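Local coordinates for mannan endo-1,4-beta-mannosidase (Cryptopygus antarcticus, PDB 4OOU), which hydrolyses internal beta-1,4-mannosidic linkages in the backbones of mannans, galactomannans and glucomannans, at residues 296-310 with 328-340. Sequence-based numbering, arbitrary orientation.
Sequences VNRWAYNVNDKPLLI and KYAYNNGYNGALT
Tyr335 is clamped between Arg298 and Ile310. Ile310 CD1 sits over one ring face, 3.9 Å from the centroid of the Tyr335 ring. Arg298 CB covers the opposite face, 3.8 Å from the Tyr335 ring centroid. Both are CH-pi contacts. With CG anti to its carbonyl carbon (chi1 -60°), Tyr335 slots its ring between these two. Leu308 CD2 packs at the ring edge, 3.9 Å from Tyr335 CE1. Ile310 CD1 also touches Ala330 CB of the helix. Replacing Tyr335 by an alanine would probably open a gap between Arg298 and Ile310 and leave both side chains less firmly held.

Hydrogen bonds fasten the loop that precedes strand 308-313. Tyr329 OH donates to Val296 O at 2.7 Å, with the carbonyl at the edge of the Tyr329 ring. Arg298 N gives a nearly straight bond (176°) to Asn333 O, just past the helix end. Within its own loop, Arg298 NH2 donates to Lys306 O at 2.7 Å.

Ahead of strand 337-340, Asn336 N hydrogen-bonds to Leu308 O. Backbone hydrogen bonds from Ile310 N to Gly337 O (3.1 Å) and Leu339 N to Ile310 O (3.0 Å) then join the strands. Strands 308-313 and 337-340 are parallel neighbours linked through helix 323-332, a beta-alpha-beta unit of the TIM barrel of glycosyl hydrolase family 5.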
loop_
_atom_site.group_PDB
_atom_site.type_symbol
_atom_site.label_atom_id
_atom_site.label_comp_id
_atom_site.label_asym_id
_atom_site.label_seq_id
_atom_site.Cartn_x
_atom_site.Cartn_y
_atom_site.Cartn_z
ATOM N N VAL A 296 -10.466 -13.131 -12.728
ATOM C CA VAL A 296 -9.374 -14.015 -13.058
ATOM C C VAL A 296 -8.774 -14.688 -11.789
ATOM O O VAL A 296 -9.358 -14.611 -10.720
ATOM C CB VAL A 296 -8.389 -13.159 -13.884
ATOM C CG1 VAL A 296 -7.191 -12.689 -13.066
ATOM C CG2 VAL A 296 -7.972 -13.880 -15.147
ATOM N N ASN A 297 -7.664 -15.396 -11.935
ATOM C CA ASN A 297 -6.913 -16.003 -10.824
ATOM C C ASN A 297 -5.763 -15.121 -10.414
ATOM O O ASN A 297 -5.177 -14.480 -11.268
ATOM C CB ASN A 297 -6.184 -17.245 -11.348
ATOM C CG ASN A 297 -6.840 -18.532 -10.983
ATOM O OD1 ASN A 297 -7.867 -18.574 -10.308
ATOM N ND2 ASN A 297 -6.238 -19.617 -11.437
ATOM N N ARG A 298 -5.309 -15.183 -9.175
ATOM C CA ARG A 298 -3.982 -14.608 -8.892
ATOM C C ARG A 298 -2.884 -15.322 -9.684
ATOM O O ARG A 298 -1.841 -14.755 -10.001
ATOM C CB ARG A 298 -3.598 -14.714 -7.424
ATOM C CG ARG A 298 -2.809 -15.980 -7.164
ATOM C CD ARG A 298 -1.820 -15.841 -6.057
ATOM N NE ARG A 298 -0.582 -15.293 -6.511
ATOM C CZ ARG A 298 0.455 -15.204 -5.698
ATOM N NH1 ARG A 298 0.334 -15.648 -4.474
ATOM N NH2 ARG A 298 1.602 -14.667 -6.093
ATOM N N TRP A 299 -3.099 -16.595 -9.951
ATOM C CA TRP A 299 -2.087 -17.441 -10.567
ATOM C C TRP A 299 -1.930 -17.018 -12.010
ATOM O O TRP A 299 -0.823 -17.031 -12.561
ATOM C CB TRP A 299 -2.522 -18.891 -10.471
ATOM C CG TRP A 299 -2.939 -19.289 -9.048
ATOM C CD1 TRP A 299 -4.196 -19.586 -8.614
ATOM C CD2 TRP A 299 -2.091 -19.371 -7.895
ATOM N NE1 TRP A 299 -4.185 -19.868 -7.283
ATOM C CE2 TRP A 299 -2.900 -19.754 -6.814
ATOM C CE3 TRP A 299 -0.727 -19.172 -7.681
ATOM C CZ2 TRP A 299 -2.397 -19.932 -5.529
ATOM C CZ3 TRP A 299 -0.215 -19.366 -6.390
ATOM C CH2 TRP A 299 -1.053 -19.735 -5.330
ATOM N N ALA A 300 -3.055 -16.609 -12.601
ATOM C CA ALA A 300 -3.072 -16.045 -13.940
ATOM C C ALA A 300 -2.038 -14.941 -14.077
ATOM O O ALA A 300 -1.474 -14.759 -15.150
ATOM C CB ALA A 300 -4.464 -15.510 -14.285
ATOM N N TYR A 301 -1.765 -14.183 -13.013
ATOM C CA TYR A 301 -0.833 -13.074 -13.177
ATOM C C TYR A 301 0.631 -13.564 -13.209
ATOM O O TYR A 301 1.541 -12.781 -13.438
ATOM C CB TYR A 301 -1.074 -11.980 -12.138
ATOM C CG TYR A 301 -2.401 -11.283 -12.309
ATOM C CD1 TYR A 301 -2.706 -10.600 -13.459
ATOM C CD2 TYR A 301 -3.353 -11.322 -11.322
ATOM C CE1 TYR A 301 -3.928 -9.973 -13.641
ATOM C CE2 TYR A 301 -4.576 -10.689 -11.484
ATOM C CZ TYR A 301 -4.862 -10.017 -12.663
ATOM O OH TYR A 301 -6.098 -9.383 -12.804
ATOM N N ASN A 302 0.826 -14.871 -13.049
ATOM C CA ASN A 302 2.154 -15.502 -13.086
ATOM C C ASN A 302 3.132 -14.667 -12.276
ATOM O O ASN A 302 4.078 -14.100 -12.803
ATOM C CB ASN A 302 2.644 -15.725 -14.525
ATOM C CG ASN A 302 3.928 -16.584 -14.594
ATOM O OD1 ASN A 302 4.644 -16.593 -15.601
ATOM N ND2 ASN A 302 4.226 -17.295 -13.523
ATOM N N VAL A 303 2.854 -14.550 -10.988
ATOM C CA VAL A 303 3.601 -13.614 -10.145
ATOM C C VAL A 303 3.831 -14.212 -8.719
ATOM O O VAL A 303 3.921 -13.509 -7.708
ATOM C CB VAL A 303 2.853 -12.279 -10.197
ATOM C CG1 VAL A 303 1.844 -12.127 -9.059
ATOM C CG2 VAL A 303 3.818 -11.143 -10.278
ATOM N N ASN A 304 4.020 -15.528 -8.712
ATOM C CA ASN A 304 3.922 -16.364 -7.550
ATOM C C ASN A 304 5.191 -16.318 -6.697
ATOM O O ASN A 304 5.179 -16.848 -5.599
ATOM C CB ASN A 304 3.612 -17.817 -7.960
ATOM C CG ASN A 304 2.474 -17.946 -9.002
ATOM O OD1 ASN A 304 1.715 -17.000 -9.330
ATOM N ND2 ASN A 304 2.355 -19.137 -9.519
ATOM N N ASP A 305 6.267 -15.706 -7.217
ATOM C CA ASP A 305 7.471 -15.323 -6.434
ATOM C C ASP A 305 7.130 -14.467 -5.181
ATOM O O ASP A 305 7.848 -14.512 -4.151
ATOM C CB ASP A 305 8.532 -14.578 -7.326
ATOM C CG ASP A 305 7.893 -13.610 -8.356
ATOM O OD1 ASP A 305 6.933 -14.053 -9.018
ATOM O OD2 ASP A 305 8.321 -12.426 -8.509
ATOM N N LYS A 306 6.062 -13.667 -5.285
ATOM C CA LYS A 306 5.672 -12.741 -4.197
ATOM C C LYS A 306 4.193 -12.844 -3.977
ATOM O O LYS A 306 3.468 -13.162 -4.917
ATOM C CB LYS A 306 5.987 -11.286 -4.550
ATOM C CG LYS A 306 7.452 -10.980 -4.860
ATOM C CD LYS A 306 7.617 -9.505 -5.196
ATOM C CE LYS A 306 8.965 -9.194 -5.815
ATOM N NZ LYS A 306 10.060 -9.455 -4.820
ATOM N N PRO A 307 3.727 -12.549 -2.750
ATOM C CA PRO A 307 2.300 -12.412 -2.476
ATOM C C PRO A 307 1.706 -11.297 -3.324
ATOM O O PRO A 307 2.441 -10.410 -3.747
ATOM C CB PRO A 307 2.249 -12.029 -1.002
ATOM C CG PRO A 307 3.600 -12.316 -0.441
ATOM C CD PRO A 307 4.537 -12.162 -1.594
ATOM N N LEU A 308 0.406 -11.386 -3.614
ATOM C CA LEU A 308 -0.352 -10.367 -4.356
ATOM C C LEU A 308 -1.621 -9.968 -3.568
ATOM O O LEU A 308 -2.408 -10.819 -3.124
ATOM C CB LEU A 308 -0.757 -10.896 -5.723
ATOM C CG LEU A 308 -1.658 -9.991 -6.540
ATOM C CD1 LEU A 308 -0.974 -8.681 -6.823
ATOM C CD2 LEU A 308 -1.979 -10.685 -7.849
ATOM N N LEU A 309 -1.779 -8.666 -3.382
ATOM C CA LEU A 309 -2.763 -8.113 -2.496
ATOM C C LEU A 309 -3.666 -7.381 -3.431
ATOM O O LEU A 309 -3.179 -6.666 -4.310
ATOM C CB LEU A 309 -2.085 -7.095 -1.569
ATOM C CG LEU A 309 -2.616 -6.516 -0.235
ATOM C CD1 LEU A 309 -2.341 -5.024 -0.071
ATOM C CD2 LEU A 309 -4.088 -6.792 0.024
ATOM N N ILE A 310 -4.967 -7.538 -3.255
ATOM C CA ILE A 310 -5.900 -6.597 -3.862
ATOM C C ILE A 310 -6.045 -5.417 -2.918
ATOM O O ILE A 310 -6.790 -5.483 -1.930
ATOM C CB ILE A 310 -7.277 -7.214 -4.172
ATOM C CG1 ILE A 310 -7.069 -8.508 -4.981
ATOM C CG2 ILE A 310 -8.140 -6.178 -4.905
ATOM C CD1 ILE A 310 -8.318 -9.297 -5.306
ATOM N N LYS A 328 -14.804 -13.275 -0.500
ATOM C CA LYS A 328 -14.696 -14.715 -0.726
ATOM C C LYS A 328 -14.010 -15.097 -2.040
ATOM O O LYS A 328 -13.274 -16.082 -2.074
ATOM C CB LYS A 328 -16.065 -15.404 -0.602
ATOM C CG LYS A 328 -16.289 -16.010 0.787
ATOM C CD LYS A 328 -17.642 -16.695 0.927
ATOM C CE LYS A 328 -18.778 -15.683 0.923
ATOM N NZ LYS A 328 -20.009 -16.253 1.532
ATOM N N TYR A 329 -14.229 -14.324 -3.096
ATOM C CA TYR A 329 -13.603 -14.599 -4.373
ATOM C C TYR A 329 -12.099 -14.455 -4.218
ATOM O O TYR A 329 -11.356 -15.325 -4.604
ATOM C CB TYR A 329 -14.131 -13.651 -5.470
ATOM C CG TYR A 329 -13.566 -13.935 -6.866
ATOM C CD1 TYR A 329 -12.250 -13.623 -7.191
ATOM C CD2 TYR A 329 -14.359 -14.532 -7.853
ATOM C CE1 TYR A 329 -11.739 -13.880 -8.471
ATOM C CE2 TYR A 329 -13.860 -14.789 -9.123
ATOM C CZ TYR A 329 -12.549 -14.470 -9.435
ATOM O OH TYR A 329 -12.051 -14.747 -10.700
ATOM N N ALA A 330 -11.668 -13.360 -3.628
ATOM C CA ALA A 330 -10.263 -13.097 -3.417
ATOM C C ALA A 330 -9.578 -14.186 -2.572
ATOM O O ALA A 330 -8.471 -14.639 -2.898
ATOM C CB ALA A 330 -10.094 -11.736 -2.771
ATOM N N TYR A 331 -10.251 -14.625 -1.512
ATOM C CA TYR A 331 -9.734 -15.681 -0.643
ATOM C C TYR A 331 -9.644 -17.044 -1.347
ATOM O O TYR A 331 -8.710 -17.843 -1.097
ATOM C CB TYR A 331 -10.634 -15.788 0.591
ATOM C CG TYR A 331 -10.150 -16.748 1.656
ATOM C CD1 TYR A 331 -9.439 -16.302 2.755
ATOM C CD2 TYR A 331 -10.410 -18.104 1.557
ATOM C CE1 TYR A 331 -8.993 -17.192 3.737
ATOM C CE2 TYR A 331 -9.983 -19.005 2.525
ATOM C CZ TYR A 331 -9.273 -18.556 3.622
ATOM O OH TYR A 331 -8.860 -19.465 4.593
ATOM N N ASN A 332 -10.617 -17.310 -2.231
ATOM C CA ASN A 332 -10.701 -18.631 -2.878
ATOM C C ASN A 332 -9.921 -18.773 -4.159
ATOM O O ASN A 332 -9.697 -19.889 -4.598
ATOM C CB ASN A 332 -12.150 -19.046 -3.134
ATOM C CG ASN A 332 -12.886 -19.406 -1.860
ATOM O OD1 ASN A 332 -14.070 -19.155 -1.746
ATOM N ND2 ASN A 332 -12.178 -19.981 -0.886
ATOM N N ASN A 333 -9.505 -17.661 -4.754
ATOM C CA ASN A 333 -8.844 -17.719 -6.051
ATOM C C ASN A 333 -7.427 -17.236 -5.969
ATOM O O ASN A 333 -6.903 -16.601 -6.889
ATOM C CB ASN A 333 -9.661 -16.951 -7.079
ATOM C CG ASN A 333 -10.956 -17.661 -7.418
ATOM O OD1 ASN A 333 -12.041 -17.208 -7.069
ATOM N ND2 ASN A 333 -10.839 -18.799 -8.072
ATOM N N GLY A 334 -6.799 -17.551 -4.844
ATOM C CA GLY A 334 -5.358 -17.422 -4.702
ATOM C C GLY A 334 -4.819 -16.089 -4.217
ATOM O O GLY A 334 -3.612 -15.950 -4.034
ATOM N N TYR A 335 -5.665 -15.097 -3.978
ATOM C CA TYR A 335 -5.090 -13.820 -3.587
ATOM C C TYR A 335 -4.677 -13.819 -2.123
ATOM O O TYR A 335 -5.234 -14.563 -1.308
ATOM C CB TYR A 335 -6.002 -12.657 -3.914
ATOM C CG TYR A 335 -6.306 -12.558 -5.378
ATOM C CD1 TYR A 335 -5.498 -11.812 -6.221
ATOM C CD2 TYR A 335 -7.398 -13.224 -5.921
ATOM C CE1 TYR A 335 -5.763 -11.737 -7.576
ATOM C CE2 TYR A 335 -7.687 -13.133 -7.265
ATOM C CZ TYR A 335 -6.873 -12.389 -8.087
ATOM O OH TYR A 335 -7.172 -12.307 -9.415
ATOM N N ASN A 336 -3.722 -12.959 -1.794
ATOM C CA ASN A 336 -3.200 -12.918 -0.442
ATOM C C ASN A 336 -3.780 -11.851 0.432
ATOM O O ASN A 336 -3.463 -11.799 1.613
ATOM C CB ASN A 336 -1.710 -12.803 -0.508
ATOM C CG ASN A 336 -1.129 -13.970 -1.216
ATOM O OD1 ASN A 336 -0.956 -15.030 -0.634
ATOM N ND2 ASN A 336 -0.886 -13.808 -2.493
ATOM N N GLY A 337 -4.623 -10.996 -0.133
ATOM C CA GLY A 337 -5.530 -10.211 0.688
ATOM C C GLY A 337 -6.532 -9.422 -0.146
ATOM O O GLY A 337 -6.451 -9.433 -1.381
ATOM N N ALA A 338 -7.456 -8.721 0.527
ATOM C CA ALA A 338 -8.427 -7.838 -0.153
ATOM C C ALA A 338 -8.921 -6.728 0.758
ATOM O O ALA A 338 -9.387 -6.991 1.885
ATOM C CB ALA A 338 -9.611 -8.632 -0.665
ATOM N N LEU A 339 -8.856 -5.495 0.243
ATOM C CA LEU A 339 -9.035 -4.276 1.050
ATOM C C LEU A 339 -9.978 -3.330 0.359
ATOM O O LEU A 339 -9.723 -2.929 -0.775
ATOM C CB LEU A 339 -7.679 -3.563 1.224
ATOM C CG LEU A 339 -6.803 -3.759 2.464
ATOM C CD1 LEU A 339 -6.829 -5.171 2.978
ATOM C CD2 LEU A 339 -5.385 -3.366 2.142
ATOM N N THR A 340 -11.046 -2.952 1.043
ATOM C CA THR A 340 -12.085 -2.119 0.444
ATOM C C THR A 340 -11.648 -0.679 0.451
ATOM O O THR A 340 -10.725 -0.313 1.176
ATOM C CB THR A 340 -13.445 -2.248 1.189
ATOM O OG1 THR A 340 -13.252 -2.080 2.613
ATOM C CG2 THR A 340 -14.071 -3.616 0.928
#